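Local coordinates for nucleoporin NUP82 (Chaetomium thermophilum, PDB 5CWW), which probably serves as a structural component of the nuclear pore complex and as a docking partner for transport factors, seen here as its N-terminal β-propeller domain, at residues 52-57 with 142-148; 124-128 with 346-350; 46-51 with 561-567. One frame throughout, in Å; residues are numbered along the deposited sequence.

Interaction 1: 52-57 with 142-148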
loop_
_atom_site.group_PDB
_atom_site.type_symbol
_atom_site.label_atom_id
_atom_site.label_comp_id
_atom_site.label_asym_id
_atom_site.label_seq_id
_atom_site.Cartn_x
_atom_site.Cartn_y
_atom_site.Cartn_z
ATOM N N ARG B 52 4.392 21.579 -5.949
ATOM C CA ARG B 52 3.214 22.336 -5.560
ATOM C C ARG B 52 3.147 23.545 -6.483
ATOM O O ARG B 52 4.087 24.339 -6.544
ATOM C CB ARG B 52 3.267 22.746 -4.084
ATOM C CG ARG B 52 4.481 23.572 -3.684
ATOM C CD ARG B 52 4.448 23.912 -2.202
ATOM N NE ARG B 52 5.446 24.918 -1.850
ATOM C CZ ARG B 52 5.571 25.460 -0.643
ATOM N NH1 ARG B 52 4.761 25.097 0.344
ATOM N NH2 ARG B 52 6.507 26.371 -0.418
ATOM N N GLY B 53 2.046 23.676 -7.213
ATOM C CA GLY B 53 1.950 24.688 -8.248
ATOM C C GLY B 53 3.101 24.538 -9.228
ATOM O O GLY B 53 3.306 23.461 -9.789
ATOM N N THR B 54 3.865 25.609 -9.412
ATOM C CA THR B 54 5.015 25.593 -10.313
ATOM C C THR B 54 6.327 25.313 -9.576
ATOM O O THR B 54 7.390 25.254 -10.196
ATOM C CB THR B 54 5.147 26.924 -11.073
ATOM O OG1 THR B 54 5.241 28.009 -10.141
ATOM C CG2 THR B 54 3.944 27.137 -11.976
ATOM N N GLU B 55 6.251 25.144 -8.259
ATOM C CA GLU B 55 7.426 24.790 -7.467
ATOM C C GLU B 55 7.660 23.286 -7.505
ATOM O O GLU B 55 6.707 22.505 -7.540
ATOM C CB GLU B 55 7.267 25.243 -6.013
ATOM C CG GLU B 55 7.148 26.747 -5.818
ATOM C CD GLU B 55 7.073 27.136 -4.351
ATOM O OE1 GLU B 55 7.186 26.239 -3.487
ATOM O OE2 GLU B 55 6.901 28.338 -4.060
ATOM N N ILE B 56 8.929 22.883 -7.494
ATOM C CA ILE B 56 9.275 21.469 -7.423
ATOM C C ILE B 56 10.381 21.230 -6.399
ATOM O O ILE B 56 11.182 22.120 -6.109
ATOM C CB ILE B 56 9.726 20.914 -8.797
ATOM C CG1 ILE B 56 10.991 21.623 -9.293
ATOM C CG2 ILE B 56 8.602 21.050 -9.810
ATOM C CD1 ILE B 56 11.624 20.961 -10.501
ATOM N N PHE B 57 10.405 20.017 -5.860
ATOM C CA PHE B 57 11.406 19.604 -4.884
ATOM C C PHE B 57 12.103 18.361 -5.414
ATOM O O PHE B 57 11.463 17.338 -5.650
ATOM C CB PHE B 57 10.761 19.331 -3.525
ATOM C CG PHE B 57 10.041 20.517 -2.949
ATOM C CD1 PHE B 57 8.764 20.845 -3.377
ATOM C CD2 PHE B 57 10.641 21.305 -1.982
ATOM C CE1 PHE B 57 8.101 21.937 -2.850
ATOM C CE2 PHE B 57 9.983 22.397 -1.451
ATOM C CZ PHE B 57 8.711 22.714 -1.884
ATOM N N LEU B 142 7.420 22.818 5.001
ATOM C CA LEU B 142 7.838 23.567 3.822
ATOM C C LEU B 142 7.880 25.065 4.112
ATOM O O LEU B 142 6.970 25.605 4.738
ATOM C CB LEU B 142 6.906 23.267 2.647
ATOM C CG LEU B 142 6.928 21.810 2.178
ATOM C CD1 LEU B 142 5.913 21.580 1.067
ATOM C CD2 LEU B 142 8.324 21.407 1.708
ATOM N N PRO B 143 8.944 25.745 3.652
ATOM C CA PRO B 143 9.113 27.160 3.989
ATOM C C PRO B 143 8.292 28.090 3.107
ATOM O O PRO B 143 7.735 27.659 2.097
ATOM C CB PRO B 143 10.605 27.385 3.755
ATOM C CG PRO B 143 10.922 26.472 2.622
ATOM C CD PRO B 143 10.048 25.253 2.807
ATOM N N ASP B 144 8.227 29.358 3.498
ATOM C CA ASP B 144 7.551 30.372 2.706
ATOM C C ASP B 144 8.240 30.491 1.351
ATOM O O ASP B 144 9.462 30.384 1.257
ATOM C CB ASP B 144 7.555 31.715 3.442
ATOM C CG ASP B 144 6.480 32.662 2.941
ATOM O OD1 ASP B 144 6.179 32.643 1.730
ATOM O OD2 ASP B 144 5.932 33.425 3.764
ATOM N N SER B 145 7.454 30.709 0.303
ATOM C CA SER B 145 7.993 30.811 -1.049
ATOM C C SER B 145 8.854 32.063 -1.237
ATOM O O SER B 145 9.613 32.159 -2.202
ATOM C CB SER B 145 6.855 30.801 -2.070
ATOM O OG SER B 145 6.100 29.604 -1.969
ATOM N N SER B 146 8.738 33.014 -0.314
ATOM C CA SER B 146 9.508 34.254 -0.394
ATOM C C SER B 146 11.013 33.996 -0.324
ATOM O O SER B 146 11.811 34.826 -0.757
ATOM C CB SER B 146 9.095 35.209 0.730
ATOM O OG SER B 146 9.322 34.630 2.003
ATOM N N HIS B 147 11.394 32.840 0.214
ATOM C CA HIS B 147 12.803 32.481 0.355
ATOM C C HIS B 147 13.469 32.171 -0.987
ATOM O O HIS B 147 14.686 31.991 -1.051
ATOM C CB HIS B 147 12.956 31.280 1.292
ATOM C CG HIS B 147 12.673 31.592 2.729
ATOM N ND1 HIS B 147 13.624 32.117 3.577
ATOM C CD2 HIS B 147 11.550 31.443 3.471
ATOM C CE1 HIS B 147 13.098 32.284 4.778
ATOM N NE2 HIS B 147 11.840 31.882 4.740
ATOM N N LEU B 148 12.676 32.106 -2.052
ATOM C CA LEU B 148 13.211 31.854 -3.388
ATOM C C LEU B 148 13.733 33.131 -4.048
ATOM O O LEU B 148 14.467 33.068 -5.035
ATOM C CB LEU B 148 12.145 31.205 -4.274
ATOM C CG LEU B 148 11.848 29.730 -3.988
ATOM C CD1 LEU B 148 10.616 29.271 -4.753
ATOM C CD2 LEU B 148 13.044 28.856 -4.341
#
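This is a mixed contact, part polar and part apolar, between a β-hairpin of the first blade of a β-propeller and the loop leaving strand 137-141 of the second. The hairpin's turn, R52 to E55 between strands 49-52 and 55-60, is type II', with G53 at phi 55° and psi -124°; it is closed by E55 N to R52 O (2.9 Å) and R52 N to E55 O (3.0 Å). The hairpin thereby sets the R52 and E55 side chains side by side, where R52 NE and E55 OE1 form a 2.7 Å salt bridge. Both side chains are trans at chi2 and reach the second blade together. R52 NH2 donates to P143 O at 3.1 Å, with the carbonyl oxygen near the guanidinium plane, while NH1 lies 3.6 Å from L142 CB and is also hydrogen-bonded to Q126 O. W66 of strand 63-68 donates to E55 OE1, so the carboxylate is held from several directions. Beneath this layer F57 CE2 packs on L142 CD2 at 3.7 Å, and M122 of strand 119-122 touches both residues. D144 OD1 accepts from S146 N (3.3 Å) in an Asx turn that leads into the short 3-10 segment 145-148. At the start of that segment the S145 hydroxyl, OG, donates to E55 OE2 at 2.6 Å.

Interaction 2: 124-128 with 346-350; sequences PNQDF and EEATG
T349 lays its side chain over N125 and D127: its OG1 is 3.5 Å from N125 CB and its CG2 3.4 Å from D127 OD2. The nearest CA atoms are those of N125 and T349, 6.7 Å apart. E347 to G350 form a type I β turn, with A348 at -58°/-44° and T349 at -111°/33°, closed by a weak G350 N to E347 O bond of 3.0 Å. In 124-128 the chain reverses through Q126, in the left-handed region (63°/34°), which leaves N125 (chi1 m) and D127 (chi1 p) both directed at the turn. T349 adopts p. At the margin A348 CB stands 4.2 Å from D127 OD2, and E347 OE2 4.2 Å from N125 OD1. The meeting is van der Waals; D127 OD2 is hydrogen-bonded to H188 of the third blade and OD1 to S123 OG. Such a surface touch, between the 119-122/128-132 loop of the second blade and the 343-345/354-358 loop in the fourth blade's long insertion, is that of an elaborated β-propeller.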
loop_
_atom_site.group_PDB
_atom_site.type_symbol
_atom_site.label_atom_id
_atom_site.label_comp_id
_atom_site.label_asym_id
_atom_site.label_seq_id
_atom_site.Cartn_x
_atom_site.Cartn_y
_atom_site.Cartn_z
ATOM N N PRO B 124 -1.636 17.069 1.091
ATOM C CA PRO B 124 -2.776 17.608 0.336
ATOM C C PRO B 124 -2.779 19.132 0.214
ATOM O O PRO B 124 -2.974 19.651 -0.884
ATOM C CB PRO B 124 -3.987 17.131 1.146
ATOM C CG PRO B 124 -3.515 15.900 1.829
ATOM C CD PRO B 124 -2.074 16.154 2.159
ATOM N N ASN B 125 -2.566 19.832 1.323
ATOM C CA ASN B 125 -2.552 21.291 1.313
ATOM C C ASN B 125 -1.160 21.851 1.024
ATOM O O ASN B 125 -0.948 23.062 1.067
ATOM C CB ASN B 125 -3.074 21.825 2.646
ATOM C CG ASN B 125 -4.520 21.443 2.895
ATOM O OD1 ASN B 125 -5.320 21.358 1.962
ATOM N ND2 ASN B 125 -4.862 21.200 4.154
ATOM N N GLN B 126 -0.219 20.954 0.738
ATOM C CA GLN B 126 1.096 21.329 0.225
ATOM C C GLN B 126 1.897 22.184 1.206
ATOM O O GLN B 126 2.665 23.054 0.795
ATOM C CB GLN B 126 0.940 22.073 -1.108
ATOM C CG GLN B 126 0.161 21.289 -2.154
ATOM C CD GLN B 126 -0.012 22.046 -3.455
ATOM O OE1 GLN B 126 -0.140 23.272 -3.466
ATOM N NE2 GLN B 126 -0.017 21.318 -4.566
ATOM N N ASP B 127 1.718 21.924 2.498
ATOM C CA ASP B 127 2.485 22.606 3.537
ATOM C C ASP B 127 3.490 21.659 4.196
ATOM O O ASP B 127 4.517 22.103 4.711
ATOM C CB ASP B 127 1.549 23.204 4.592
ATOM C CG ASP B 127 0.499 22.219 5.072
ATOM O OD1 ASP B 127 0.346 21.146 4.446
ATOM O OD2 ASP B 127 -0.182 22.522 6.072
ATOM N N PHE B 128 3.193 20.360 4.171
ATOM C CA PHE B 128 4.106 19.338 4.687
ATOM C C PHE B 128 4.655 18.470 3.557
ATOM O O PHE B 128 3.958 18.190 2.580
ATOM C CB PHE B 128 3.410 18.432 5.713
ATOM C CG PHE B 128 3.036 19.117 7.004
ATOM C CD1 PHE B 128 3.314 20.456 7.221
ATOM C CD2 PHE B 128 2.408 18.399 8.011
ATOM C CE1 PHE B 128 2.964 21.067 8.410
ATOM C CE2 PHE B 128 2.060 19.003 9.201
ATOM C CZ PHE B 128 2.339 20.339 9.402
ATOM N N GLU B 346 -10.342 26.067 12.068
ATOM C CA GLU B 346 -9.757 26.761 10.929
ATOM C C GLU B 346 -8.982 25.825 10.007
ATOM O O GLU B 346 -8.749 24.659 10.325
ATOM C CB GLU B 346 -8.836 27.881 11.451
ATOM C CG GLU B 346 -8.364 28.926 10.434
ATOM C CD GLU B 346 -9.493 29.765 9.861
ATOM O OE1 GLU B 346 -10.654 29.575 10.275
ATOM O OE2 GLU B 346 -9.218 30.609 8.983
ATOM N N GLU B 347 -8.579 26.367 8.866
ATOM C CA GLU B 347 -7.723 25.678 7.916
ATOM C C GLU B 347 -6.293 26.189 8.051
ATOM O O GLU B 347 -6.057 27.397 8.055
ATOM C CB GLU B 347 -8.255 25.886 6.501
ATOM C CG GLU B 347 -7.562 25.068 5.424
ATOM C CD GLU B 347 -8.301 25.108 4.099
ATOM O OE1 GLU B 347 -9.160 25.998 3.919
ATOM O OE2 GLU B 347 -8.025 24.247 3.237
ATOM N N ALA B 348 -5.347 25.262 8.177
ATOM C CA ALA B 348 -3.949 25.608 8.423
ATOM C C ALA B 348 -3.389 26.506 7.324
ATOM O O ALA B 348 -2.701 27.489 7.604
ATOM C CB ALA B 348 -3.115 24.346 8.545
ATOM N N THR B 349 -3.687 26.156 6.077
ATOM C CA THR B 349 -3.269 26.945 4.924
ATOM C C THR B 349 -4.488 27.595 4.291
ATOM O O THR B 349 -4.535 27.783 3.074
ATOM C CB THR B 349 -2.558 26.085 3.864
ATOM O OG1 THR B 349 -3.524 25.294 3.160
ATOM C CG2 THR B 349 -1.524 25.174 4.507
ATOM N N GLY B 350 -5.469 27.938 5.121
ATOM C CA GLY B 350 -6.750 28.383 4.616
ATOM C C GLY B 350 -7.425 29.540 5.320
ATOM O O GLY B 350 -7.009 30.024 6.373
#

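Interaction 3: 46-51 with 561-567; sequences RRTIAR and PLAAATS
Segments 46-51 and 561-567 run side by side in the same general direction, their end-to-end vectors 26° apart, with R46 nearest A563 (CA-CA 5.4 Å) and R47 nearest A564 (5.0 Å). One direct backbone bond joins them, A564 N to R46 O at 2.9 Å; A563 CA adds a CH···O contact of 3.5 Å to the same oxygen. A water then bridges the widening gap, accepting from I49 N and donating to A564 O, both at 2.9 Å. A563 to A565 are extended near polyproline II values (phi about -55°, psi about 135°), whereas T48 bends at -87°/5° before I49 enters its strand.

The R46 side chain is all-trans through chi3, with chi4 at -145°. It reaches along 561-563 until NH1 is 2.7 Å from P561 O, and A563 CB lies over one face of its guanidinium. R47 (m, t, t) has CA-CB pointing away, yet its NH1 comes within 3.8 Å of A564 CB; its charge is met by a salt bridge to D391. T48, in p, places OG1 3.1 Å from A563 CB. I49 (m, t) straddles two residues, CD1 3.5 Å from A563 CB and CG2 3.5 Å from T566 OG1, T566 being m. R51 (p, t, m) rests CD 3.4 Å from T566 CG2 and 3.5 Å from S567 O, and its NH2 is hydrogen-bonded to G53 O.

The contact closes the propeller ring, bringing together its first and last blades: strand 49-52 pairs with 55-60, strand 566-570 with 576-580, I49 packs on L578 and A580 of the latter, and A564 touches M491 and S493 of strand 491-494.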
loop_
_atom_site.group_PDB
_atom_site.type_symbol
_atom_site.label_atom_id
_atom_site.label_comp_id
_atom_site.label_asym_id
_atom_site.label_seq_id
_atom_site.Cartn_x
_atom_site.Cartn_y
_atom_site.Cartn_z
ATOM N N ARG B 46 11.801 5.221 -6.860
ATOM C CA ARG B 46 12.468 6.517 -6.874
ATOM C C ARG B 46 11.472 7.635 -7.171
ATOM O O ARG B 46 11.332 8.074 -8.316
ATOM C CB ARG B 46 13.596 6.535 -7.910
ATOM C CG ARG B 46 14.431 7.809 -7.878
ATOM C CD ARG B 46 15.452 7.862 -9.004
ATOM N NE ARG B 46 16.289 9.058 -8.909
ATOM C CZ ARG B 46 16.768 9.739 -9.948
ATOM N NH1 ARG B 46 16.510 9.356 -11.191
ATOM N NH2 ARG B 46 17.516 10.813 -9.740
ATOM N N ARG B 47 10.785 8.088 -6.125
ATOM C CA ARG B 47 9.882 9.230 -6.219
ATOM C C ARG B 47 10.607 10.485 -5.753
ATOM O O ARG B 47 10.212 11.119 -4.775
ATOM C CB ARG B 47 8.622 8.990 -5.387
ATOM C CG ARG B 47 7.838 7.765 -5.824
ATOM C CD ARG B 47 6.466 7.706 -5.178
ATOM N NE ARG B 47 5.719 6.534 -5.624
ATOM C CZ ARG B 47 5.085 6.448 -6.791
ATOM N NH1 ARG B 47 5.103 7.467 -7.641
ATOM N NH2 ARG B 47 4.434 5.340 -7.112
ATOM N N THR B 48 11.672 10.834 -6.464
ATOM C CA THR B 48 12.588 11.876 -6.020
ATOM C C THR B 48 12.165 13.281 -6.455
ATOM O O THR B 48 12.893 14.247 -6.225
ATOM C CB THR B 48 14.006 11.595 -6.542
ATOM O OG1 THR B 48 13.938 11.204 -7.918
ATOM C CG2 THR B 48 14.651 10.474 -5.738
ATOM N N ILE B 49 10.993 13.394 -7.076
ATOM C CA ILE B 49 10.456 14.694 -7.471
ATOM C C ILE B 49 9.048 14.878 -6.917
ATOM O O ILE B 49 8.192 14.004 -7.058
ATOM C CB ILE B 49 10.424 14.869 -9.006
ATOM C CG1 ILE B 49 11.832 14.719 -9.587
ATOM C CG2 ILE B 49 9.850 16.237 -9.373
ATOM C CD1 ILE B 49 11.891 14.742 -11.107
ATOM N N ALA B 50 8.828 16.025 -6.282
ATOM C CA ALA B 50 7.513 16.413 -5.781
ATOM C C ALA B 50 7.255 17.863 -6.168
ATOM O O ALA B 50 8.191 18.581 -6.516
ATOM C CB ALA B 50 7.435 16.232 -4.273
ATOM N N ARG B 51 5.999 18.296 -6.102
ATOM C CA ARG B 51 5.641 19.628 -6.579
ATOM C C ARG B 51 4.472 20.258 -5.838
ATOM O O ARG B 51 3.672 19.575 -5.200
ATOM C CB ARG B 51 5.282 19.576 -8.067
ATOM C CG ARG B 51 4.000 18.799 -8.358
ATOM C CD ARG B 51 3.575 18.952 -9.798
ATOM N NE ARG B 51 2.987 20.263 -10.075
ATOM C CZ ARG B 51 1.688 20.549 -10.000
ATOM N NH1 ARG B 51 0.807 19.623 -9.643
ATOM N NH2 ARG B 51 1.268 21.776 -10.276
ATOM N N PRO B 561 18.177 4.972 -13.264
ATOM C CA PRO B 561 16.742 5.002 -12.971
ATOM C C PRO B 561 16.162 6.399 -13.145
ATOM O O PRO B 561 16.871 7.387 -12.948
ATOM C CB PRO B 561 16.675 4.558 -11.510
ATOM C CG PRO B 561 17.968 5.000 -10.934
ATOM C CD PRO B 561 18.984 4.856 -12.036
ATOM N N LEU B 562 14.888 6.473 -13.515
ATOM C CA LEU B 562 14.223 7.751 -13.717
ATOM C C LEU B 562 13.358 8.100 -12.515
ATOM O O LEU B 562 12.696 7.234 -11.941
ATOM C CB LEU B 562 13.368 7.721 -14.987
ATOM C CG LEU B 562 14.091 7.334 -16.280
ATOM C CD1 LEU B 562 13.117 7.323 -17.448
ATOM C CD2 LEU B 562 15.255 8.276 -16.565
ATOM N N ALA B 563 13.376 9.371 -12.133
ATOM C CA ALA B 563 12.465 9.865 -11.114
ATOM C C ALA B 563 11.033 9.682 -11.601
ATOM O O ALA B 563 10.736 9.926 -12.772
ATOM C CB ALA B 563 12.748 11.323 -10.804
ATOM N N ALA B 564 10.157 9.232 -10.707
ATOM C CA ALA B 564 8.754 9.024 -11.043
ATOM C C ALA B 564 8.177 10.271 -11.697
ATOM O O ALA B 564 8.363 11.382 -11.201
ATOM C CB ALA B 564 7.958 8.662 -9.802
ATOM N N ALA B 565 7.491 10.072 -12.819
ATOM C CA ALA B 565 6.944 11.171 -13.603
ATOM C C ALA B 565 6.046 12.062 -12.754
ATOM O O ALA B 565 5.233 11.574 -11.973
ATOM C CB ALA B 565 6.172 10.631 -14.796
ATOM N N THR B 566 6.210 13.371 -12.910
ATOM C CA THR B 566 5.402 14.348 -12.193
ATOM C C THR B 566 4.636 15.203 -13.193
ATOM O O THR B 566 5.231 15.962 -13.958
ATOM C CB THR B 566 6.269 15.250 -11.298
ATOM O OG1 THR B 566 7.079 14.435 -10.438
ATOM C CG2 THR B 566 5.399 16.168 -10.455
ATOM N N SER B 567 3.314 15.067 -13.191
ATOM C CA SER B 567 2.469 15.794 -14.129
ATOM C C SER B 567 2.176 17.202 -13.624
ATOM O O SER B 567 1.824 17.398 -12.461
ATOM C CB SER B 567 1.159 15.038 -14.366
ATOM O OG SER B 567 0.410 15.645 -15.406
HETATM O O HOH W 1 9.054 11.630 -8.344
#

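How the interactions relate
Interactions 1 and 3 share the first hairpin: F57 N bonds to A50 O (2.7 Å) between strands 49-52 and 55-60, so one blade meets the second through 52-57 and the last through 46-51. Both are partly buried, but interaction 1 relies on charged and hydroxyl side chains plus the apolar F57-L142 pair, whereas interaction 3 combines a backbone bond and bridging water with arginine and isoleucine side chains over alanines and T566. Interaction 2 is a surface touch without direct polar bonds. It meets interaction 1 through Q126 O, which accepts from R52 NH1 (3.0 Å), and D127 O, 3.0 Å from L142 N. Interaction 3, closing the ring, encloses both in sequence.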